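PDB 3IPJ: PTS system, IIabc component from Clostridium difficile, which probably passes phosphate to an incoming sugar, perhaps trehalose, during its uptake, this fragment being the cytoplasmic EIIB domain of the larger membrane transporter. Local coordinates for residues K5-I9 and K49-V53; E12-I16 and K46-V50; T30-V36 and G61-L67. All coordinates share one frame; numbering follows the deposited sequence.

Contact 1 of 3, residues K5-I9 and K49-V53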
ATOM      1  N   LYS A   5       2.381   2.835 -14.534  1.00 10.63           N
ATOM      2  CA  LYS A   5       1.667   3.763 -13.684  1.00 12.11           C
ATOM      3  C   LYS A   5       1.561   3.253 -12.275  1.00 11.05           C
ATOM      4  O   LYS A   5       1.768   4.005 -11.333  1.00 11.35           O
ATOM      5  CB  LYS A   5       0.244   4.010 -14.290  1.00 14.34           C
ATOM      6  CG  LYS A   5      -0.698   4.880 -13.412  1.00 13.82           C
ATOM      7  CD  LYS A   5      -2.093   4.987 -14.081  1.00 13.61           C
ATOM      8  CE  LYS A   5      -3.224   5.513 -13.137  1.00 15.21           C
ATOM      9  NZ  LYS A   5      -3.141   7.045 -13.019  1.00 12.96           N
ATOM     10  N   TYR A   6       1.258   1.954 -12.162  1.00 10.54           N
ATOM     11  CA  TYR A   6       0.896   1.368 -10.843  1.00 11.69           C
ATOM     12  C   TYR A   6       2.086   0.987 -10.001  1.00 12.71           C
ATOM     13  O   TYR A   6       2.050   1.007  -8.748  1.00 12.28           O
ATOM     14  CB  TYR A   6      -0.064   0.190 -10.983  1.00 13.74           C
ATOM     15  CG  TYR A   6      -1.313   0.670 -11.680  1.00 13.22           C
ATOM     16  CD1 TYR A   6      -2.246   1.510 -11.035  1.00 12.53           C
ATOM     17  CD2 TYR A   6      -1.529   0.340 -13.018  1.00 13.37           C
ATOM     18  CE1 TYR A   6      -3.341   1.964 -11.712  1.00 12.62           C
ATOM     19  CE2 TYR A   6      -2.630   0.811 -13.694  1.00 13.60           C
ATOM     20  CZ  TYR A   6      -3.524   1.606 -13.037  1.00 11.88           C
ATOM     21  OH  TYR A   6      -4.566   2.081 -13.767  1.00 11.40           O
ATOM     22  N   ASN A   7       3.155   0.630 -10.696  1.00 13.98           N
ATOM     23  CA  ASN A   7       4.430   0.372 -10.028  1.00 14.67           C
ATOM     24  C   ASN A   7       5.104   1.672  -9.532  1.00 14.10           C
ATOM     25  O   ASN A   7       5.716   1.640  -8.463  1.00 14.96           O
ATOM     26  CB  ASN A   7       5.310  -0.451 -10.946  1.00 18.73           C
ATOM     27  CG  ASN A   7       6.570  -0.896 -10.282  1.00 23.74           C
ATOM     28  OD1 ASN A   7       7.615  -0.295 -10.519  1.00 19.15           O
ATOM     29  ND2 ASN A   7       6.494  -1.966  -9.437  1.00 29.54           N
ATOM     30  N   LYS A   8       4.938   2.803 -10.239  1.00 11.87           N
ATOM     31  CA  LYS A   8       5.424   4.132  -9.754  1.00 12.15           C
ATOM     32  C   LYS A   8       4.704   4.567  -8.456  1.00 11.83           C
ATOM     33  O   LYS A   8       5.333   4.930  -7.485  1.00 12.37           O
ATOM     34  CB  LYS A   8       5.255   5.235 -10.800  1.00 14.38           C
ATOM     35  CG  LYS A   8       5.966   4.929 -12.081  1.00 14.60           C
ATOM     36  CD  LYS A   8       5.623   5.936 -13.175  1.00 18.30           C
ATOM     37  CE  LYS A   8       5.672   7.349 -12.657  1.00 22.44           C
ATOM     38  NZ  LYS A   8       7.072   7.913 -12.714  1.00 27.79           N
ATOM     39  N   ILE A   9       3.371   4.526  -8.456  1.00 13.42           N
ATOM     40  CA  ILE A   9       2.622   4.739  -7.227  1.00  9.52           C
ATOM     41  C   ILE A   9       3.105   3.791  -6.088  1.00  9.62           C
ATOM     42  O   ILE A   9       3.404   4.242  -4.998  1.00 11.49           O
ATOM     43  CB  ILE A   9       1.077   4.557  -7.478  1.00 10.41           C
ATOM     44  CG1 ILE A   9       0.579   5.571  -8.564  1.00  9.51           C
ATOM     45  CG2 ILE A   9       0.279   4.610  -6.134  1.00 11.39           C
ATOM     46  CD1 ILE A   9      -0.823   5.252  -9.224  1.00 10.36           C
ATOM     47  N   LYS A  49      -0.347  13.398  -2.009  1.00 12.16           N
ATOM     48  CA  LYS A  49       0.068  13.968  -3.318  1.00 12.59           C
ATOM     49  C   LYS A  49       0.398  12.899  -4.369  1.00 13.33           C
ATOM     50  O   LYS A  49       0.553  13.256  -5.552  1.00 13.90           O
ATOM     51  CB  LYS A  49       1.279  14.891  -3.136  1.00 12.40           C
ATOM     52  CG  LYS A  49       0.874  16.201  -2.457  1.00 11.86           C
ATOM     53  CD  LYS A  49       2.059  16.954  -1.937  1.00 14.59           C
ATOM     54  CE  LYS A  49       1.579  18.307  -1.520  1.00 17.61           C
ATOM     55  NZ  LYS A  49       1.843  19.318  -2.579  1.00 20.54           N
ATOM     56  N   VAL A  50       0.524  11.605  -3.956  1.00 10.27           N
ATOM     57  CA  VAL A  50       0.792  10.536  -4.908  1.00  9.94           C
ATOM     58  C   VAL A  50      -0.409  10.333  -5.895  1.00  9.22           C
ATOM     59  O   VAL A  50      -1.583  10.443  -5.489  1.00  8.78           O
ATOM     60  CB  VAL A  50       1.150   9.265  -4.141  1.00 10.96           C
ATOM     61  CG1 VAL A  50       1.405   8.098  -5.117  1.00  9.80           C
ATOM     62  CG2 VAL A  50       2.398   9.559  -3.220  1.00  9.72           C
ATOM     63  N   ASP A  51      -0.101  10.114  -7.186  1.00 10.10           N
ATOM     64  CA  ASP A  51      -1.094   9.781  -8.226  1.00 12.47           C
ATOM     65  C   ASP A  51      -2.122   8.746  -7.714  1.00 12.34           C
ATOM     66  O   ASP A  51      -1.744   7.704  -7.108  1.00 12.35           O
ATOM     67  CB  ASP A  51      -0.333   9.275  -9.468  1.00 12.49           C
ATOM     68  CG  ASP A  51      -1.203   9.104 -10.707  1.00 16.93           C
ATOM     69  OD1 ASP A  51      -2.175   9.873 -10.844  1.00 15.26           O
ATOM     70  OD2 ASP A  51      -0.885   8.210 -11.562  1.00 18.47           O
ATOM     71  N   GLU A  52      -3.401   9.070  -7.925  1.00  9.88           N
ATOM     72  CA  GLU A  52      -4.522   8.207  -7.608  1.00 10.71           C
ATOM     73  C   GLU A  52      -4.871   8.160  -6.134  1.00 10.67           C
ATOM     74  O   GLU A  52      -5.883   7.530  -5.782  1.00 10.35           O
ATOM     75  CB  GLU A  52      -4.301   6.750  -8.128  1.00 11.87           C
ATOM     76  CG  GLU A  52      -4.319   6.584  -9.655  1.00 12.61           C
ATOM     77  CD  GLU A  52      -5.435   7.417 -10.331  1.00 16.46           C
ATOM     78  OE1 GLU A  52      -6.600   7.442  -9.871  1.00 11.61           O
ATOM     79  OE2 GLU A  52      -5.129   8.073 -11.363  1.00 23.96           O
ATOM     80  N   VAL A  53      -4.065   8.774  -5.263  1.00  9.54           N
ATOM     81  CA  VAL A  53      -4.411   8.691  -3.810  1.00  8.66           C
ATOM     82  C   VAL A  53      -5.560   9.654  -3.513  1.00 10.50           C
ATOM     83  O   VAL A  53      -5.427  10.864  -3.667  1.00 13.17           O
ATOM     84  CB  VAL A  53      -3.245   8.977  -2.871  1.00  9.53           C
ATOM     85  CG1 VAL A  53      -3.767   8.968  -1.414  1.00  8.64           C
ATOM     86  CG2 VAL A  53      -2.080   7.966  -3.095  1.00  8.03           C
TER
HETATM   87  O   HOH W   1       1.833   7.076 -11.609  1.00 15.30           O
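The ammonium nitrogen of Lys5 is gripped by two carboxylates of the loop 49-53: NZ donates to Glu52 OE2 at 2.8 Å and to Asp51 OD2 at 2.9 Å. Both are salt bridges, and the two acids are met differently, Asp51 on the syn side of OD2 and Glu52 on the anti side of OE2, with the nitrogen lying 27 to 29° out of either carboxylate plane. The lysine chain runs extended as far as CE, and only its last torsion, chi4 80°, bends NZ in between the acids. Asp51 OD2 has a further partner, a water that donates to it and also to Lys5 O, so the same two residues are joined a second time through solvent. One turn further along the helix, Ile9 supplies the aliphatic part, its CD1 lying against the Asp51 carbonyl (O at 3.4 Å) and Glu52 CG (3.8 Å), while the other branch, Ile9 CG2, meets Val50 CG1 at 3.8 Å. The loop can present these groups together because Val50 to Val53 form a type II beta turn, closed by Val53 N to Val50 O at 3.0 Å. Glu52 also touches Ile71 of helix 71-79. With one cation shared by two acids, the charges of Asp51 and Glu52 are probably eased at close quarters, and the turn is tied to the start of helix 5-17 by salt bridges and by methyl contacts at the buried Ile9.

Contact 2 of 3, residues E12-I16 and K46-V50; sequences ELIKI and KVEKV
Ile16 is the main bump of helix 5-17, and its two branches go to different places on 46-50. Ile16 CD1 enters the hollow between Lys46 and Val50, 3.6 Å from Val50 CG2 and 3.6 Å from Lys46 O; Ile16 and Val50 meet tip to tip. Ile16 CG2 presses on Val47 CG2 at 3.4 Å, closer than usual for two methyls, which marks this as the tight spot of the interface. The split follows from the first torsion: CG1 stands anti to the carbonyl carbon (chi1 -60°) and carries CD1 toward Val50, leaving CG2 to face Val47. One turn earlier, Leu13 pushes CD2 between the two valines, 3.6 Å from Val47 CG1 and 4.0 Å from Val50 CG2, its side chain roughly perpendicular to that of Val47. Val47 thus gives one methyl to each helix residue. Nearby the Glu12 side chain slides past Val50, with Glu12 OE1 4.0 Å from Val50 CG1, and Lys46 lends its CB to Ile16 while the rest of its chain turns from the helix. Toward the sheet, Val47 also touches Val56 of strand 55-59. No hydrogen bond crosses between the segments, so cohesion comes from the fit of branched aliphatic groups, with charged residues kept to the margin.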
ATOM      1  N   GLU A  12       6.433   5.006  -4.874  1.00 12.42           N
ATOM      2  CA  GLU A  12       6.357   6.287  -4.159  1.00 11.25           C
ATOM      3  C   GLU A  12       5.790   6.019  -2.785  1.00 11.56           C
ATOM      4  O   GLU A  12       6.296   6.560  -1.787  1.00 11.78           O
ATOM      5  CB  GLU A  12       5.532   7.315  -4.891  1.00 11.54           C
ATOM      6  CG  GLU A  12       6.349   7.847  -6.081  1.00 21.37           C
ATOM      7  CD  GLU A  12       5.643   8.865  -7.046  1.00 30.49           C
ATOM      8  OE1 GLU A  12       4.787   9.656  -6.563  1.00 28.80           O
ATOM      9  OE2 GLU A  12       6.009   8.910  -8.302  1.00 34.51           O
ATOM     10  N   LEU A  13       4.733   5.195  -2.716  1.00 10.20           N
ATOM     11  CA  LEU A  13       4.116   4.876  -1.427  1.00 12.22           C
ATOM     12  C   LEU A  13       5.130   4.215  -0.482  1.00 11.72           C
ATOM     13  O   LEU A  13       5.274   4.676   0.679  1.00 12.93           O
ATOM     14  CB  LEU A  13       2.841   4.024  -1.628  1.00 11.31           C
ATOM     15  CG  LEU A  13       1.701   4.841  -2.226  1.00  9.59           C
ATOM     16  CD1 LEU A  13       0.443   3.931  -2.475  1.00  9.29           C
ATOM     17  CD2 LEU A  13       1.379   6.109  -1.436  1.00 11.06           C
ATOM     18  N   ILE A  14       5.837   3.176  -0.955  1.00 13.96           N
ATOM     19  CA  ILE A  14       6.836   2.466  -0.108  1.00 16.18           C
ATOM     20  C   ILE A  14       7.896   3.489   0.361  1.00 15.45           C
ATOM     21  O   ILE A  14       8.299   3.476   1.552  1.00 14.60           O
ATOM     22  CB  ILE A  14       7.591   1.283  -0.830  1.00 19.29           C
ATOM     23  CG1 ILE A  14       6.671   0.255  -1.506  1.00 25.23           C
ATOM     24  CG2 ILE A  14       8.471   0.547   0.139  1.00 17.87           C
ATOM     25  CD1 ILE A  14       5.501  -0.059  -0.762  1.00 26.01           C
ATOM     26  N   LYS A  15       8.359   4.352  -0.561  1.00 12.28           N
ATOM     27  CA  LYS A  15       9.349   5.303  -0.221  1.00 11.74           C
ATOM     28  C   LYS A  15       8.908   6.316   0.873  1.00 14.90           C
ATOM     29  O   LYS A  15       9.687   6.679   1.758  1.00 14.88           O
ATOM     30  CB  LYS A  15       9.761   6.078  -1.425  1.00 14.44           C
ATOM     31  CG  LYS A  15      10.933   7.008  -1.117  1.00 15.80           C
ATOM     32  CD  LYS A  15      11.324   7.822  -2.382  1.00 19.79           C
ATOM     33  CE  LYS A  15      10.057   8.492  -2.985  1.00 24.60           C
ATOM     34  NZ  LYS A  15       9.952   8.636  -4.492  1.00 21.49           N
ATOM     35  N   ILE A  16       7.665   6.769   0.817  1.00 11.76           N
ATOM     36  CA  ILE A  16       7.224   7.686   1.824  1.00 10.87           C
ATOM     37  C   ILE A  16       6.956   7.017   3.201  1.00 11.23           C
ATOM     38  O   ILE A  16       7.228   7.603   4.252  1.00 13.39           O
ATOM     39  CB  ILE A  16       5.976   8.388   1.309  1.00 11.34           C
ATOM     40  CG1 ILE A  16       6.302   9.146   0.014  1.00 12.46           C
ATOM     41  CG2 ILE A  16       5.442   9.366   2.323  1.00 13.11           C
ATOM     42  CD1 ILE A  16       5.017   9.468  -0.785  1.00 14.88           C
ATOM     43  N   LYS A  46       2.634  14.090   1.898  1.00 10.99           N
ATOM     44  CA  LYS A  46       3.336  13.575   0.739  1.00 11.72           C
ATOM     45  C   LYS A  46       2.624  12.357   0.194  1.00 10.96           C
ATOM     46  O   LYS A  46       2.600  12.146  -1.026  1.00 10.15           O
ATOM     47  CB  LYS A  46       4.779  13.163   1.063  1.00 13.16           C
ATOM     48  CG  LYS A  46       5.818  14.131   0.680  1.00 20.95           C
ATOM     49  CD  LYS A  46       7.024  13.838   1.549  1.00 31.94           C
ATOM     50  CE  LYS A  46       8.253  14.723   1.228  1.00 39.43           C
ATOM     51  NZ  LYS A  46       9.535  14.335   1.958  1.00 39.85           N
ATOM     52  N   VAL A  47       2.076  11.526   1.085  1.00  9.82           N
ATOM     53  CA  VAL A  47       1.277  10.431   0.596  1.00 10.90           C
ATOM     54  C   VAL A  47       0.071  10.898  -0.204  1.00  9.49           C
ATOM     55  O   VAL A  47      -0.209  10.362  -1.259  1.00 10.90           O
ATOM     56  CB  VAL A  47       0.807   9.481   1.716  1.00 12.59           C
ATOM     57  CG1 VAL A  47       0.007   8.354   1.073  1.00  9.51           C
ATOM     58  CG2 VAL A  47       2.058   8.908   2.494  1.00 10.32           C
ATOM     59  N   GLU A  48      -0.608  11.924   0.262  1.00  9.00           N
ATOM     60  CA  GLU A  48      -1.822  12.384  -0.352  1.00  9.17           C
ATOM     61  C   GLU A  48      -1.568  12.921  -1.756  1.00  9.81           C
ATOM     62  O   GLU A  48      -2.467  12.923  -2.588  1.00 11.52           O
ATOM     63  CB  GLU A  48      -2.326  13.556   0.455  1.00 12.24           C
ATOM     64  CG  GLU A  48      -2.967  13.185   1.748  1.00 12.31           C
ATOM     65  CD  GLU A  48      -3.567  14.424   2.458  1.00 16.11           C
ATOM     66  OE1 GLU A  48      -3.026  15.562   2.221  1.00 13.76           O
ATOM     67  OE2 GLU A  48      -4.594  14.280   3.224  1.00 21.41           O
ATOM     68  N   LYS A  49      -0.347  13.398  -2.009  1.00 12.16           N
ATOM     69  CA  LYS A  49       0.068  13.968  -3.318  1.00 12.59           C
ATOM     70  C   LYS A  49       0.398  12.899  -4.369  1.00 13.33           C
ATOM     71  O   LYS A  49       0.553  13.256  -5.552  1.00 13.90           O
ATOM     72  CB  LYS A  49       1.279  14.891  -3.136  1.00 12.40           C
ATOM     73  CG  LYS A  49       0.874  16.201  -2.457  1.00 11.86           C
ATOM     74  CD  LYS A  49       2.059  16.954  -1.937  1.00 14.59           C
ATOM     75  CE  LYS A  49       1.579  18.307  -1.520  1.00 17.61           C
ATOM     76  NZ  LYS A  49       1.843  19.318  -2.579  1.00 20.54           N
ATOM     77  N   VAL A  50       0.524  11.605  -3.956  1.00 10.27           N
ATOM     78  CA  VAL A  50       0.792  10.536  -4.908  1.00  9.94           C
ATOM     79  C   VAL A  50      -0.409  10.333  -5.895  1.00  9.22           C
ATOM     80  O   VAL A  50      -1.583  10.443  -5.489  1.00  8.78           O
ATOM     81  CB  VAL A  50       1.150   9.265  -4.141  1.00 10.96           C
ATOM     82  CG1 VAL A  50       1.405   8.098  -5.117  1.00  9.80           C
ATOM     83  CG2 VAL A  50       2.398   9.559  -3.220  1.00  9.72           C
TER

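Contact 3 of 3, residues T30-V36 and G61-L67; sequences TRLRVMV and GQYQIIL
Strands 31-36 and 62-66 run antiparallel, their axes approaching to 4.4 Å at 155°, with paired backbone bonds at Leu32-Ile65 and Val34-Tyr63; Tyr63 N to Val34 O is 2.8 Å. Beyond the strand, Leu67 N continues the ladder to Thr30 O. On the face bearing Arg31, Arg33 and Gln64, the extended Arg31 chain brings NH1 to Gln64 OE1 at 2.7 Å; the acceptor lies in the guanidinium plane, and the N-H...O angle is 148°. Ile66 CD1 lies over one face of that guanidinium. Arg33 runs alongside Gln64, whose amide lies over one face of the Arg33 guanidinium, displaced toward its rim and tilted by 41°. Further along, Met35 SD rests 3.4 Å from Gln62 CG. The opposite face, with Leu32, Val34, Tyr63 and Ile65, is mostly apolar: Val34 CG2 meets Ile65 CD1 at 3.8 Å. Past the strand end, Leu67 CD1 meets Leu32 CB at 4.0 Å. Tyr63 sets its CB against Val36 CG1 at 4.1 Å, while its hydroxyl bonds to Asp44. A water donating to Val36 O and Gly61 O bridges the far end. These are the two central strands of the four-stranded antiparallel EIIB sheet, and Arg33 touches Cys28, the predicted phosphocysteine, consistent with Arg33 helping to receive the phosphoryl group there.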
ATOM      1  N   THR A  30     -11.216  -0.779  -1.884  1.00  9.14           N
ATOM      2  CA  THR A  30     -10.861   0.597  -2.287  1.00  8.92           C
ATOM      3  C   THR A  30      -9.581   1.058  -1.618  1.00  9.09           C
ATOM      4  O   THR A  30      -9.028   2.080  -2.034  1.00  9.42           O
ATOM      5  CB  THR A  30     -11.995   1.577  -1.973  1.00 10.84           C
ATOM      6  OG1 THR A  30     -12.290   1.478  -0.567  1.00  9.84           O
ATOM      7  CG2 THR A  30     -13.226   1.132  -2.734  1.00 10.09           C
ATOM      8  N   ARG A  31      -9.116   0.349  -0.570  1.00  8.65           N
ATOM      9  CA  ARG A  31      -7.942   0.834   0.159  1.00  9.47           C
ATOM     10  C   ARG A  31      -6.761  -0.158   0.230  1.00  9.44           C
ATOM     11  O   ARG A  31      -6.924  -1.359   0.416  1.00 10.13           O
ATOM     12  CB  ARG A  31      -8.326   1.305   1.591  1.00  7.62           C
ATOM     13  CG  ARG A  31      -9.566   2.115   1.661  1.00  8.42           C
ATOM     14  CD  ARG A  31      -9.851   2.453   3.108  1.00 10.85           C
ATOM     15  NE  ARG A  31     -10.972   3.413   3.174  1.00 12.63           N
ATOM     16  CZ  ARG A  31     -11.351   4.055   4.299  1.00 14.13           C
ATOM     17  NH1 ARG A  31     -10.708   3.831   5.460  1.00 11.53           N
ATOM     18  NH2 ARG A  31     -12.388   4.898   4.273  1.00 11.67           N
ATOM     19  N   LEU A  32      -5.566   0.369   0.083  1.00 10.06           N
ATOM     20  CA  LEU A  32      -4.310  -0.323   0.402  1.00  9.84           C
ATOM     21  C   LEU A  32      -4.123  -0.146   1.921  1.00  9.47           C
ATOM     22  O   LEU A  32      -4.092   0.969   2.423  1.00 10.30           O
ATOM     23  CB  LEU A  32      -3.201   0.350  -0.445  1.00 12.63           C
ATOM     24  CG  LEU A  32      -1.911  -0.433  -0.530  1.00 16.94           C
ATOM     25  CD1 LEU A  32      -2.097  -1.768  -1.335  1.00 15.79           C
ATOM     26  CD2 LEU A  32      -0.811   0.467  -1.145  1.00 14.38           C
ATOM     27  N   ARG A  33      -4.009  -1.249   2.647  1.00 10.65           N
ATOM     28  CA  ARG A  33      -3.966  -1.194   4.082  1.00  9.34           C
ATOM     29  C   ARG A  33      -2.600  -1.680   4.562  1.00  9.74           C
ATOM     30  O   ARG A  33      -2.267  -2.851   4.420  1.00  9.84           O
ATOM     31  CB  ARG A  33      -5.112  -2.021   4.629  1.00 10.78           C
ATOM     32  CG  ARG A  33      -6.466  -1.352   4.481  1.00  9.74           C
ATOM     33  CD  ARG A  33      -7.560  -2.412   4.607  1.00 10.84           C
ATOM     34  NE  ARG A  33      -8.891  -1.816   4.501  1.00 11.08           N
ATOM     35  CZ  ARG A  33      -9.582  -1.348   5.540  1.00 11.70           C
ATOM     36  NH1 ARG A  33      -9.044  -1.449   6.775  1.00 13.07           N
ATOM     37  NH2 ARG A  33     -10.805  -0.794   5.362  1.00 10.79           N
ATOM     38  N   VAL A  34      -1.813  -0.767   5.119  1.00  9.08           N
ATOM     39  CA  VAL A  34      -0.413  -1.063   5.499  1.00  8.86           C
ATOM     40  C   VAL A  34      -0.263  -1.048   7.030  1.00 10.76           C
ATOM     41  O   VAL A  34      -0.464   0.025   7.639  1.00 11.35           O
ATOM     42  CB  VAL A  34       0.539   0.016   4.953  1.00  8.51           C
ATOM     43  CG1 VAL A  34       1.999  -0.422   5.133  1.00 10.32           C
ATOM     44  CG2 VAL A  34       0.207   0.247   3.503  1.00 10.30           C
ATOM     45  N   MET A  35       0.064  -2.201   7.647  1.00  9.68           N
ATOM     46  CA  MET A  35       0.336  -2.257   9.096  1.00 10.39           C
ATOM     47  C   MET A  35       1.762  -1.699   9.205  1.00 12.72           C
ATOM     48  O   MET A  35       2.693  -2.263   8.587  1.00 11.39           O
ATOM     49  CB  MET A  35       0.276  -3.684   9.618  1.00 11.98           C
ATOM     50  CG  MET A  35      -1.112  -4.284   9.444  1.00 15.83           C
ATOM     51  SD  MET A  35      -2.301  -3.603  10.648  1.00 16.30           S
ATOM     52  CE  MET A  35      -2.426  -5.012  11.710  1.00 22.95           C
ATOM     53  N   VAL A  36       1.917  -0.565   9.923  1.00 10.74           N
ATOM     54  CA  VAL A  36       3.205   0.105  10.035  1.00  8.21           C
ATOM     55  C   VAL A  36       3.745   0.051  11.502  1.00 10.08           C
ATOM     56  O   VAL A  36       2.990  -0.024  12.455  1.00  8.92           O
ATOM     57  CB  VAL A  36       3.129   1.552   9.496  1.00 11.42           C
ATOM     58  CG1 VAL A  36       2.893   1.560   7.957  1.00 11.91           C
ATOM     59  CG2 VAL A  36       2.049   2.436  10.262  1.00  9.14           C
ATOM     60  N   GLY A  61      -3.449   0.731  14.057  1.00 11.06           N
ATOM     61  CA  GLY A  61      -2.216   0.186  13.499  1.00 11.55           C
ATOM     62  C   GLY A  61      -2.157   0.206  11.970  1.00 12.54           C
ATOM     63  O   GLY A  61      -1.098  -0.048  11.406  1.00 11.13           O
ATOM     64  N   GLN A  62      -3.274   0.507  11.314  1.00 12.07           N
ATOM     65  CA  GLN A  62      -3.376   0.448   9.843  1.00 13.33           C
ATOM     66  C   GLN A  62      -3.273   1.841   9.225  1.00 11.73           C
ATOM     67  O   GLN A  62      -4.129   2.718   9.472  1.00  9.51           O
ATOM     68  CB  GLN A  62      -4.730  -0.136   9.408  1.00 15.77           C
ATOM     69  CG  GLN A  62      -4.862  -1.631   9.610  1.00 16.06           C
ATOM     70  CD  GLN A  62      -6.184  -2.152   9.045  1.00 15.07           C
ATOM     71  OE1 GLN A  62      -6.974  -2.855   9.744  1.00 14.84           O
ATOM     72  NE2 GLN A  62      -6.437  -1.824   7.810  1.00 12.20           N
ATOM     73  N   TYR A  63      -2.254   2.006   8.375  1.00  8.39           N
ATOM     74  CA  TYR A  63      -2.133   3.181   7.505  1.00  8.43           C
ATOM     75  C   TYR A  63      -2.879   2.895   6.158  1.00 10.12           C
ATOM     76  O   TYR A  63      -2.450   2.056   5.386  1.00  9.86           O
ATOM     77  CB  TYR A  63      -0.646   3.451   7.265  1.00  8.29           C
ATOM     78  CG  TYR A  63      -0.389   4.852   6.776  1.00 10.84           C
ATOM     79  CD1 TYR A  63      -0.296   5.895   7.677  1.00 11.23           C
ATOM     80  CD2 TYR A  63      -0.290   5.139   5.405  1.00 11.60           C
ATOM     81  CE1 TYR A  63      -0.064   7.185   7.255  1.00 11.82           C
ATOM     82  CE2 TYR A  63      -0.079   6.427   4.939  1.00 11.11           C
ATOM     83  CZ  TYR A  63       0.040   7.450   5.867  1.00 12.11           C
ATOM     84  OH  TYR A  63       0.291   8.732   5.466  1.00 12.97           O
ATOM     85  N   GLN A  64      -4.007   3.587   5.894  1.00  9.73           N
ATOM     86  CA  GLN A  64      -4.900   3.204   4.827  1.00  9.24           C
ATOM     87  C   GLN A  64      -4.774   4.276   3.725  1.00 10.66           C
ATOM     88  O   GLN A  64      -4.871   5.483   4.009  1.00 10.54           O
ATOM     89  CB  GLN A  64      -6.306   3.078   5.357  1.00  7.75           C
ATOM     90  CG  GLN A  64      -6.326   2.154   6.559  1.00  8.33           C
ATOM     91  CD  GLN A  64      -7.745   1.939   7.109  1.00 10.45           C
ATOM     92  OE1 GLN A  64      -8.728   2.338   6.480  1.00 11.43           O
ATOM     93  NE2 GLN A  64      -7.853   1.307   8.295  1.00 11.56           N
ATOM     94  N   ILE A  65      -4.527   3.832   2.489  1.00  8.73           N
ATOM     95  CA  ILE A  65      -4.399   4.742   1.387  1.00  8.99           C
ATOM     96  C   ILE A  65      -5.545   4.451   0.473  1.00  9.78           C
ATOM     97  O   ILE A  65      -5.649   3.334  -0.047  1.00 10.64           O
ATOM     98  CB  ILE A  65      -3.126   4.454   0.630  1.00  8.61           C
ATOM     99  CG1 ILE A  65      -1.937   4.644   1.608  1.00 11.94           C
ATOM    100  CG2 ILE A  65      -3.037   5.283  -0.638  1.00 10.87           C
ATOM    101  CD1 ILE A  65      -1.362   3.363   2.060  1.00 14.48           C
ATOM    102  N   ILE A  66      -6.433   5.433   0.294  1.00  9.11           N
ATOM    103  CA  ILE A  66      -7.623   5.200  -0.530  1.00  9.97           C
ATOM    104  C   ILE A  66      -7.224   5.377  -2.005  1.00  9.48           C
ATOM    105  O   ILE A  66      -6.801   6.467  -2.409  1.00  9.30           O
ATOM    106  CB  ILE A  66      -8.770   6.154  -0.243  1.00 10.67           C
ATOM    107  CG1 ILE A  66      -8.999   6.324   1.274  1.00 11.22           C
ATOM    108  CG2 ILE A  66     -10.024   5.652  -0.977  1.00  8.87           C
ATOM    109  CD1 ILE A  66     -10.033   7.461   1.626  1.00 11.37           C
ATOM    110  N   LEU A  67      -7.337   4.298  -2.788  1.00  9.26           N
ATOM    111  CA  LEU A  67      -6.991   4.326  -4.214  1.00 10.08           C
ATOM    112  C   LEU A  67      -8.230   4.138  -5.126  1.00  9.91           C
ATOM    113  O   LEU A  67      -8.194   4.530  -6.306  1.00 10.23           O
ATOM    114  CB  LEU A  67      -5.933   3.229  -4.492  1.00 10.05           C
ATOM    115  CG  LEU A  67      -4.567   3.579  -3.915  1.00  8.69           C
ATOM    116  CD1 LEU A  67      -3.748   2.361  -3.889  1.00 10.15           C
ATOM    117  CD2 LEU A  67      -3.861   4.599  -4.824  1.00  7.67           C
TER
HETATM  118  O   HOH W   2       0.987  -1.525  13.065  1.00 12.06           O

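Contacts 1 and 2 hold helix 5-17 to the 46-53 segment, and both pack on the sheet of which contact 3 is the centre. Their centres are 8 Å apart, and they share Val50. Contact 3 lies about 12 Å from contact 2 and 14 Å from contact 1, centre to centre. Its apolar face receives both: Leu13 CD1 reaches Leu32 CD2 at 3.9 Å, and Val53 CG2 reaches Ile65 CG2 at 3.8 Å. On the polar face, the Arg33 side chain comes within about 3 Å of that of Cys28, the predicted active site and also a zinc ligand; Val36 is about 9 Å from Glu40, ligand of a second zinc, between nearest side-chain atoms. Contacts 1 and 2 lie away from these sites.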